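Local atomic coordinates of UDP-N-acetylglucosamine 3-dehydrogenase (Acidithiobacillus ferrooxidans, PDB entry 7BVJ), a protein that catalyses the NAD(+)-dependent oxidation of the 3-position of UDP-N-acetylglucosamine to a ketone, a step in making the diamino sugar of some lipid A molecules. Residues 72-77 against 100-105; 119-124 against 290-295; 160-165 against 195-200. One frame throughout, in Å; residues are numbered along the deposited sequence.

Contact 1 of 3, residues 72-77 against 100-105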
loop_
_atom_site.group_PDB
_atom_site.type_symbol
_atom_site.label_atom_id
_atom_site.label_comp_id
_atom_site.label_asym_id
_atom_site.label_seq_id
_atom_site.Cartn_x
_atom_site.Cartn_y
_atom_site.Cartn_z
ATOM N N THR A 72 -11.924 6.745 9.485
ATOM C CA THR A 72 -11.810 6.438 10.912
ATOM C C THR A 72 -10.377 6.200 11.380
ATOM O O THR A 72 -10.159 6.046 12.598
ATOM C CB THR A 72 -12.632 5.195 11.250
ATOM O OG1 THR A 72 -11.973 4.040 10.712
ATOM C CG2 THR A 72 -14.041 5.312 10.662
ATOM N N HIS A 73 -9.411 6.148 10.445
ATOM C CA HIS A 73 -8.031 5.804 10.796
ATOM C C HIS A 73 -7.484 6.738 11.852
ATOM O O HIS A 73 -6.836 6.296 12.806
ATOM C CB HIS A 73 -7.118 5.865 9.570
ATOM C CG HIS A 73 -7.245 4.696 8.651
ATOM N ND1 HIS A 73 -6.530 4.599 7.474
ATOM C CD2 HIS A 73 -8.005 3.580 8.726
ATOM C CE1 HIS A 73 -6.853 3.473 6.862
ATOM N NE2 HIS A 73 -7.750 2.840 7.596
ATOM N N PHE A 74 -7.700 8.046 11.678
ATOM C CA PHE A 74 -7.147 9.013 12.620
ATOM C C PHE A 74 -7.671 8.783 14.037
ATOM O O PHE A 74 -6.890 8.663 14.984
ATOM C CB PHE A 74 -7.452 10.445 12.174
ATOM C CG PHE A 74 -6.976 11.470 13.154
ATOM C CD1 PHE A 74 -5.616 11.767 13.264
ATOM C CD2 PHE A 74 -7.873 12.100 14.010
ATOM C CE1 PHE A 74 -5.157 12.695 14.191
ATOM C CE2 PHE A 74 -7.424 13.020 14.931
ATOM C CZ PHE A 74 -6.055 13.316 15.026
ATOM N N ALA A 75 -8.989 8.752 14.211
ATOM C CA ALA A 75 -9.535 8.616 15.560
ATOM C C ALA A 75 -9.078 7.313 16.206
ATOM O O ALA A 75 -8.687 7.295 17.385
ATOM C CB ALA A 75 -11.062 8.698 15.520
ATOM N N VAL A 76 -9.073 6.216 15.435
ATOM C CA VAL A 76 -8.711 4.931 16.022
ATOM C C VAL A 76 -7.223 4.893 16.350
ATOM O O VAL A 76 -6.825 4.441 17.434
ATOM C CB VAL A 76 -9.113 3.769 15.097
ATOM C CG1 VAL A 76 -8.517 2.457 15.604
ATOM C CG2 VAL A 76 -10.624 3.666 14.996
ATOM N N ALA A 77 -6.378 5.342 15.416
ATOM C CA ALA A 77 -4.939 5.361 15.662
ATOM C C ALA A 77 -4.598 6.287 16.813
ATOM O O ALA A 77 -3.676 6.010 17.588
ATOM C CB ALA A 77 -4.180 5.794 14.401
ATOM N N ALA A 100 -2.377 13.007 9.238
ATOM C CA ALA A 100 -1.130 12.257 9.132
ATOM C C ALA A 100 -0.006 12.945 9.900
ATOM O O ALA A 100 0.774 12.283 10.598
ATOM C CB ALA A 100 -0.761 12.080 7.657
ATOM N N ASP A 101 0.080 14.275 9.788
ATOM C CA ASP A 101 1.039 15.053 10.565
ATOM C C ASP A 101 0.858 14.811 12.060
ATOM O O ASP A 101 1.829 14.571 12.786
ATOM C CB ASP A 101 0.881 16.549 10.250
ATOM C CG ASP A 101 1.383 16.929 8.851
ATOM O OD1 ASP A 101 2.250 16.217 8.308
ATOM O OD2 ASP A 101 0.917 17.958 8.312
ATOM N N ALA A 102 -0.389 14.869 12.532
ATOM C CA ALA A 102 -0.660 14.683 13.957
ATOM C C ALA A 102 -0.263 13.288 14.427
ATOM O O ALA A 102 0.298 13.128 15.517
ATOM C CB ALA A 102 -2.146 14.943 14.246
ATOM N N LEU A 103 -0.575 12.253 13.642
ATOM C CA LEU A 103 -0.251 10.913 14.113
ATOM C C LEU A 103 1.254 10.664 14.069
ATOM O O LEU A 103 1.794 9.992 14.955
ATOM C CB LEU A 103 -1.010 9.856 13.308
ATOM C CG LEU A 103 -2.543 9.828 13.502
ATOM C CD1 LEU A 103 -3.220 8.962 12.458
ATOM C CD2 LEU A 103 -2.933 9.351 14.896
ATOM N N ILE A 104 1.952 11.217 13.072
ATOM C CA ILE A 104 3.412 11.139 13.060
ATOM C C ILE A 104 3.982 11.794 14.315
ATOM O O ILE A 104 4.843 11.227 14.994
ATOM C CB ILE A 104 3.974 11.776 11.771
ATOM C CG1 ILE A 104 3.688 10.883 10.560
ATOM C CG2 ILE A 104 5.471 12.040 11.894
ATOM C CD1 ILE A 104 3.653 11.625 9.256
ATOM N N GLY A 105 3.478 12.982 14.660
ATOM C CA GLY A 105 3.952 13.647 15.867
ATOM C C GLY A 105 3.698 12.837 17.128
ATOM O O GLY A 105 4.595 12.651 17.958
#
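The phenyl ring of F74 is the one flat group that reaches across from helix 73-77 to helix 100-105. At its edge, near the ring plane, sits the methyl of A102, 3.8 Å from F74 CE1. L103 comes in obliquely, and its branch point packs close, F74 CD1 lying 3.6 Å from L103 CG. The ring gets there because CG of F74 is anti to the backbone N (chi1 176°), which swings the ring toward the neighbouring helix, although the CB itself does not point straight at it. L103 in turn sets both its methyls against A77, whose CB lies 3.8 Å from L103 CD2, while CD1 touches both A77 and F74. F74 and L103 stand where the backbones come nearest, their CA atoms 7.3 Å apart; the short methyls of A77 and A102 offer packing without crowding, and the branched end of L103 wedges between the F74 ring and the A77 methyl. With an alanine at L103, the F74 ring would probably lose its main apolar neighbour and be freer to turn, and a gap would open beside A77. The helix axes run 10.4 Å apart and nearly parallel, at 17°. A77 also packs on I66 and I89 of the parallel sheet. Such neighbouring parallel helices, layered on one face of a parallel sheet by successive right-handed beta-alpha-beta crossovers, are characteristic of the NAD-binding Rossmann fold.

Contact 2 of 3, residues 119-124 against 290-295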
loop_
_atom_site.group_PDB
_atom_site.type_symbol
_atom_site.label_atom_id
_atom_site.label_comp_id
_atom_site.label_asym_id
_atom_site.label_seq_id
_atom_site.Cartn_x
_atom_site.Cartn_y
_atom_site.Cartn_z
ATOM N N ILE A 119 1.284 -2.471 0.682
ATOM C CA ILE A 119 1.661 -3.865 0.466
ATOM C C ILE A 119 2.600 -4.050 -0.728
ATOM O O ILE A 119 3.482 -4.920 -0.691
ATOM C CB ILE A 119 0.390 -4.734 0.338
ATOM C CG1 ILE A 119 0.741 -6.225 0.428
ATOM C CG2 ILE A 119 -0.403 -4.404 -0.949
ATOM C CD1 ILE A 119 -0.366 -7.100 1.002
ATOM N N LYS A 120 2.474 -3.231 -1.777
ATOM C CA LYS A 120 3.206 -3.370 -3.067
ATOM C C LYS A 120 4.710 -3.220 -2.852
ATOM O O LYS A 120 5.432 -3.633 -3.663
ATOM C CB LYS A 120 2.696 -2.328 -4.060
ATOM C CG LYS A 120 1.938 -2.817 -5.267
ATOM C CD LYS A 120 0.538 -3.207 -4.994
ATOM C CE LYS A 120 0.377 -4.706 -5.106
ATOM N NZ LYS A 120 -0.934 -5.133 -4.596
ATOM N N ARG A 121 5.114 -2.610 -1.760
ATOM C CA ARG A 121 6.533 -2.487 -1.472
ATOM C C ARG A 121 7.171 -3.838 -1.208
ATOM O O ARG A 121 8.372 -3.997 -1.456
ATOM C CB ARG A 121 6.771 -1.582 -0.271
ATOM C CG ARG A 121 6.417 -0.130 -0.454
ATOM C CD ARG A 121 6.983 0.685 0.668
ATOM N NE ARG A 121 6.790 2.121 0.472
ATOM C CZ ARG A 121 7.575 3.040 1.018
ATOM N NH1 ARG A 121 8.575 2.659 1.790
ATOM N NH2 ARG A 121 7.361 4.323 0.805
ATOM N N VAL A 122 6.419 -4.810 -0.680
ATOM C CA VAL A 122 6.996 -6.119 -0.372
ATOM C C VAL A 122 6.717 -7.131 -1.480
ATOM O O VAL A 122 7.058 -8.312 -1.341
ATOM C CB VAL A 122 6.543 -6.644 1.014
ATOM C CG1 VAL A 122 6.742 -5.594 2.105
ATOM C CG2 VAL A 122 5.113 -7.118 1.004
ATOM N N HIS A 123 6.132 -6.686 -2.592
ATOM C CA HIS A 123 5.957 -7.551 -3.749
ATOM C C HIS A 123 7.308 -8.106 -4.201
ATOM O O HIS A 123 8.309 -7.381 -4.189
ATOM C CB HIS A 123 5.298 -6.789 -4.902
ATOM C CG HIS A 123 4.773 -7.687 -5.978
ATOM N ND1 HIS A 123 5.594 -8.306 -6.896
ATOM C CD2 HIS A 123 3.517 -8.113 -6.251
ATOM C CE1 HIS A 123 4.864 -9.061 -7.700
ATOM N NE2 HIS A 123 3.599 -8.961 -7.330
ATOM N N PRO A 124 7.376 -9.389 -4.583
ATOM C CA PRO A 124 8.684 -9.987 -4.920
ATOM C C PRO A 124 9.435 -9.259 -6.031
ATOM O O PRO A 124 10.671 -9.157 -5.987
ATOM C CB PRO A 124 8.313 -11.423 -5.330
ATOM C CG PRO A 124 7.017 -11.706 -4.647
ATOM C CD PRO A 124 6.293 -10.392 -4.506
ATOM N N GLY A 290 5.108 6.226 8.799
ATOM C CA GLY A 290 4.145 7.310 8.681
ATOM C C GLY A 290 4.582 8.395 7.712
ATOM O O GLY A 290 3.764 8.934 6.958
ATOM N N VAL A 291 5.882 8.716 7.709
ATOM C CA VAL A 291 6.411 9.778 6.851
ATOM C C VAL A 291 6.192 9.438 5.384
ATOM O O VAL A 291 5.668 10.251 4.609
ATOM C CB VAL A 291 7.897 10.025 7.168
ATOM C CG1 VAL A 291 8.497 10.991 6.170
ATOM C CG2 VAL A 291 8.041 10.557 8.595
ATOM N N ALA A 292 6.535 8.211 4.996
ATOM C CA ALA A 292 6.312 7.764 3.629
ATOM C C ALA A 292 4.822 7.692 3.293
ATOM O O ALA A 292 4.405 8.040 2.172
ATOM C CB ALA A 292 6.965 6.402 3.429
ATOM N N GLY A 293 4.010 7.208 4.244
ATOM C CA GLY A 293 2.576 7.161 4.018
ATOM C C GLY A 293 2.015 8.531 3.698
ATOM O O GLY A 293 1.252 8.694 2.746
ATOM N N ARG A 294 2.438 9.542 4.462
ATOM C CA ARG A 294 1.984 10.912 4.239
ATOM C C ARG A 294 2.511 11.465 2.917
ATOM O O ARG A 294 1.791 12.183 2.219
ATOM C CB ARG A 294 2.414 11.797 5.416
ATOM C CG ARG A 294 1.922 13.229 5.348
ATOM C CD ARG A 294 3.049 14.226 5.073
ATOM N NE ARG A 294 2.658 15.595 5.407
ATOM C CZ ARG A 294 2.379 16.546 4.518
ATOM N NH1 ARG A 294 2.463 16.290 3.218
ATOM N NH2 ARG A 294 2.023 17.760 4.928
ATOM N N ARG A 295 3.767 11.160 2.567
ATOM C CA ARG A 295 4.312 11.564 1.266
ATOM C C ARG A 295 3.402 11.111 0.133
ATOM O O ARG A 295 2.971 11.917 -0.717
ATOM C CB ARG A 295 5.722 10.976 1.071
ATOM C CG ARG A 295 6.877 11.859 1.539
ATOM C CD ARG A 295 8.197 11.598 0.761
ATOM N NE ARG A 295 8.124 10.366 -0.019
ATOM C CZ ARG A 295 8.494 9.168 0.424
ATOM N NH1 ARG A 295 8.993 9.039 1.653
ATOM N NH2 ARG A 295 8.364 8.095 -0.359
#
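In this Gfo/Idh/MocA-family enzyme the loop that follows the last strand of the Rossmann sheet, 114-117, meets the start of the long C-terminal helix 290-312, and the link is one arginine. R121 stands on a 3-10 turn (119-121) and spans a wide gap, since even the nearest CA atoms, those of R121 and A292, are 11.5 Å apart. Its chain is extended from CG to NE, with chi2 and chi3 of -167° and 174°, an extended reach that brings the guanidinium to the helix surface. There NH2 lies 3.4 Å from A292 CB, an approach oblique to the guanidinium plane; alanine suits the spot because a lone methyl lets the bulky charged group come close. The polar end has its strongest partner elsewhere, in a salt bridge from NE to D167, and NH1 makes a weak hydrogen bond to the carbonyl of F287. D167 would be expected to offset much of the positive charge that R121 brings to this partly buried place. This is likely to ease the approach of R295, one turn beyond A292, whose guanidinium also comes near. The two arginine side chains cross at about a right angle, their flat ends tilted by 33°, with R121 NH2 4.1 Å from R295 NH2.

Contact 3 of 3, residues 160-165 against 195-200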
loop_
_atom_site.group_PDB
_atom_site.type_symbol
_atom_site.label_atom_id
_atom_site.label_comp_id
_atom_site.label_asym_id
_atom_site.label_seq_id
_atom_site.Cartn_x
_atom_site.Cartn_y
_atom_site.Cartn_z
ATOM N N ASP A 160 -7.478 4.296 -3.632
ATOM C CA ASP A 160 -7.475 2.860 -3.389
ATOM C C ASP A 160 -6.751 2.042 -4.452
ATOM O O ASP A 160 -6.443 0.880 -4.186
ATOM C CB ASP A 160 -8.918 2.333 -3.266
ATOM C CG ASP A 160 -9.712 3.040 -2.174
ATOM O OD1 ASP A 160 -9.179 3.217 -1.053
ATOM O OD2 ASP A 160 -10.866 3.441 -2.445
ATOM N N LEU A 161 -6.523 2.586 -5.655
ATOM C CA LEU A 161 -5.801 1.875 -6.706
ATOM C C LEU A 161 -4.498 2.570 -7.069
ATOM O O LEU A 161 -3.421 1.982 -6.913
ATOM C CB LEU A 161 -6.667 1.741 -7.967
ATOM C CG LEU A 161 -8.014 1.034 -7.920
ATOM C CD1 LEU A 161 -8.664 1.110 -9.283
ATOM C CD2 LEU A 161 -7.828 -0.420 -7.492
ATOM N N MET A 162 -4.563 3.827 -7.507
ATOM C CA MET A 162 -3.382 4.463 -8.073
ATOM C C MET A 162 -2.320 4.703 -7.017
ATOM O O MET A 162 -1.121 4.742 -7.335
ATOM C CB MET A 162 -3.751 5.781 -8.748
ATOM C CG MET A 162 -2.692 6.224 -9.739
ATOM S SD MET A 162 -2.897 7.894 -10.326
ATOM C CE MET A 162 -4.151 7.683 -11.609
ATOM N N ILE A 163 -2.741 4.828 -5.760
ATOM C CA ILE A 163 -1.816 5.149 -4.681
ATOM C C ILE A 163 -0.714 4.107 -4.567
ATOM O O ILE A 163 0.395 4.426 -4.121
ATOM C CB ILE A 163 -2.597 5.299 -3.363
ATOM C CG1 ILE A 163 -1.741 5.995 -2.305
ATOM C CG2 ILE A 163 -3.065 3.941 -2.880
ATOM C CD1 ILE A 163 -2.529 6.579 -1.188
ATOM N N HIS A 164 -0.973 2.868 -5.008
ATOM C CA HIS A 164 0.076 1.842 -5.033
ATOM C C HIS A 164 1.246 2.273 -5.897
ATOM O O HIS A 164 2.410 2.255 -5.464
ATOM C CB HIS A 164 -0.476 0.520 -5.567
ATOM C CG HIS A 164 -1.421 -0.166 -4.631
ATOM N ND1 HIS A 164 -1.072 -0.502 -3.340
ATOM C CD2 HIS A 164 -2.702 -0.575 -4.795
ATOM C CE1 HIS A 164 -2.094 -1.096 -2.752
ATOM N NE2 HIS A 164 -3.097 -1.149 -3.610
ATOM N N ASP A 165 0.954 2.650 -7.140
ATOM C CA ASP A 165 2.016 2.987 -8.070
ATOM C C ASP A 165 2.563 4.382 -7.822
ATOM O O ASP A 165 3.753 4.618 -8.051
ATOM C CB ASP A 165 1.502 2.813 -9.493
ATOM C CG ASP A 165 0.945 1.417 -9.717
ATOM O OD1 ASP A 165 1.681 0.451 -9.426
ATOM O OD2 ASP A 165 -0.233 1.284 -10.129
ATOM N N ALA A 195 -8.750 6.973 -14.183
ATOM C CA ALA A 195 -7.950 8.180 -14.160
ATOM C C ALA A 195 -6.549 7.844 -14.643
ATOM O O ALA A 195 -6.117 6.691 -14.623
ATOM C CB ALA A 195 -7.909 8.822 -12.768
ATOM N N THR A 196 -5.866 8.871 -15.125
ATOM C CA THR A 196 -4.486 8.733 -15.549
ATOM C C THR A 196 -3.771 10.007 -15.153
ATOM O O THR A 196 -4.263 11.110 -15.425
ATOM C CB THR A 196 -4.381 8.466 -17.049
ATOM O OG1 THR A 196 -4.989 7.198 -17.326
ATOM C CG2 THR A 196 -2.915 8.429 -17.504
ATOM N N ALA A 197 -2.655 9.841 -14.448
ATOM C CA ALA A 197 -1.846 10.952 -13.990
ATOM C C ALA A 197 -0.486 10.921 -14.670
ATOM O O ALA A 197 0.042 9.853 -15.001
ATOM C CB ALA A 197 -1.663 10.927 -12.470
ATOM N N TRP A 198 0.069 12.119 -14.844
ATOM C CA TRP A 198 1.358 12.381 -15.468
ATOM C C TRP A 198 2.096 13.289 -14.496
ATOM O O TRP A 198 1.740 14.468 -14.334
ATOM C CB TRP A 198 1.164 13.038 -16.839
ATOM C CG TRP A 198 2.417 13.364 -17.562
ATOM C CD1 TRP A 198 3.232 14.437 -17.347
ATOM C CD2 TRP A 198 3.011 12.612 -18.624
ATOM N NE1 TRP A 198 4.285 14.400 -18.204
ATOM C CE2 TRP A 198 4.173 13.295 -19.010
ATOM C CE3 TRP A 198 2.662 11.431 -19.294
ATOM C CZ2 TRP A 198 5.005 12.837 -20.038
ATOM C CZ3 TRP A 198 3.488 10.976 -20.311
ATOM C CH2 TRP A 198 4.647 11.684 -20.677
ATOM N N MET A 199 3.068 12.711 -13.801
ATOM C CA MET A 199 3.723 13.306 -12.648
ATOM C C MET A 199 5.187 13.528 -12.990
ATOM O O MET A 199 5.869 12.603 -13.433
ATOM C CB MET A 199 3.592 12.388 -11.418
ATOM C CG MET A 199 4.138 12.960 -10.113
ATOM S SD MET A 199 3.760 11.976 -8.615
ATOM C CE MET A 199 2.315 12.812 -7.965
ATOM N N THR A 200 5.667 14.743 -12.786
ATOM C CA THR A 200 7.080 15.069 -12.938
ATOM C C THR A 200 7.668 15.321 -11.553
ATOM O O THR A 200 7.170 16.179 -10.810
ATOM C CB THR A 200 7.257 16.285 -13.845
ATOM O OG1 THR A 200 6.397 16.142 -14.981
ATOM C CG2 THR A 200 8.693 16.387 -14.339
#
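M162 points from helix 160-165 at strand 195-200 and meets it with the end of its thioether, so the contact is one flexible side chain laid against two alanines. Its CG is anti to the backbone N (chi1 -160°) and the chain runs on extended to SD before chi3, at -81°, bends the methyl round. That bend divides the work: SD lies 3.9 Å from A197 CB, while CE lies against the strand's main chain, 3.7 Å from A195 O and 3.9 Å from A197 N. CE also comes within 4.1 Å of A195 CB. A195 and A197, two residues apart, both point their methyls toward the helix, as alternation along a strand requires, and T196 between them points the other way. Their smallness suits a place where the methionine must lie close to the backbone, and methionine itself is unbranched, with a chi3 that can bend to settle its methyl there. All three residues are buried, and V303 and V307 of helix 290-312 complete the apolar layer by packing on M162 and A195 respectively. The helix and strand axes run 10.3 Å apart at 28°. Helices layered on one face of a large, mostly antiparallel sheet are the hallmark of the C-terminal domain in the Gfo/Idh/MocA family.

How the contacts relate
The three contacts step across the molecule from the nucleotide-binding domain to the C-terminal sheet. Contact 1 comes first along the chain, wholly within the Rossmann fold; contact 2 then brackets contact 3, whose segments both fall between 119-124 and 290-295. Contacts 1 and 2 have centres about 17 Å apart and touch through the D101 to R294 salt bridge, which ties helix 97-110 to helix 290-312. Contacts 2 and 3, about 14 Å apart between centres, meet where K120 packs on H164, a candidate catalytic base. Contacts 1 and 3 do not touch. Helix 290-312 thus joins both domains, packing on the Rossmann helix and on the large mixed sheet.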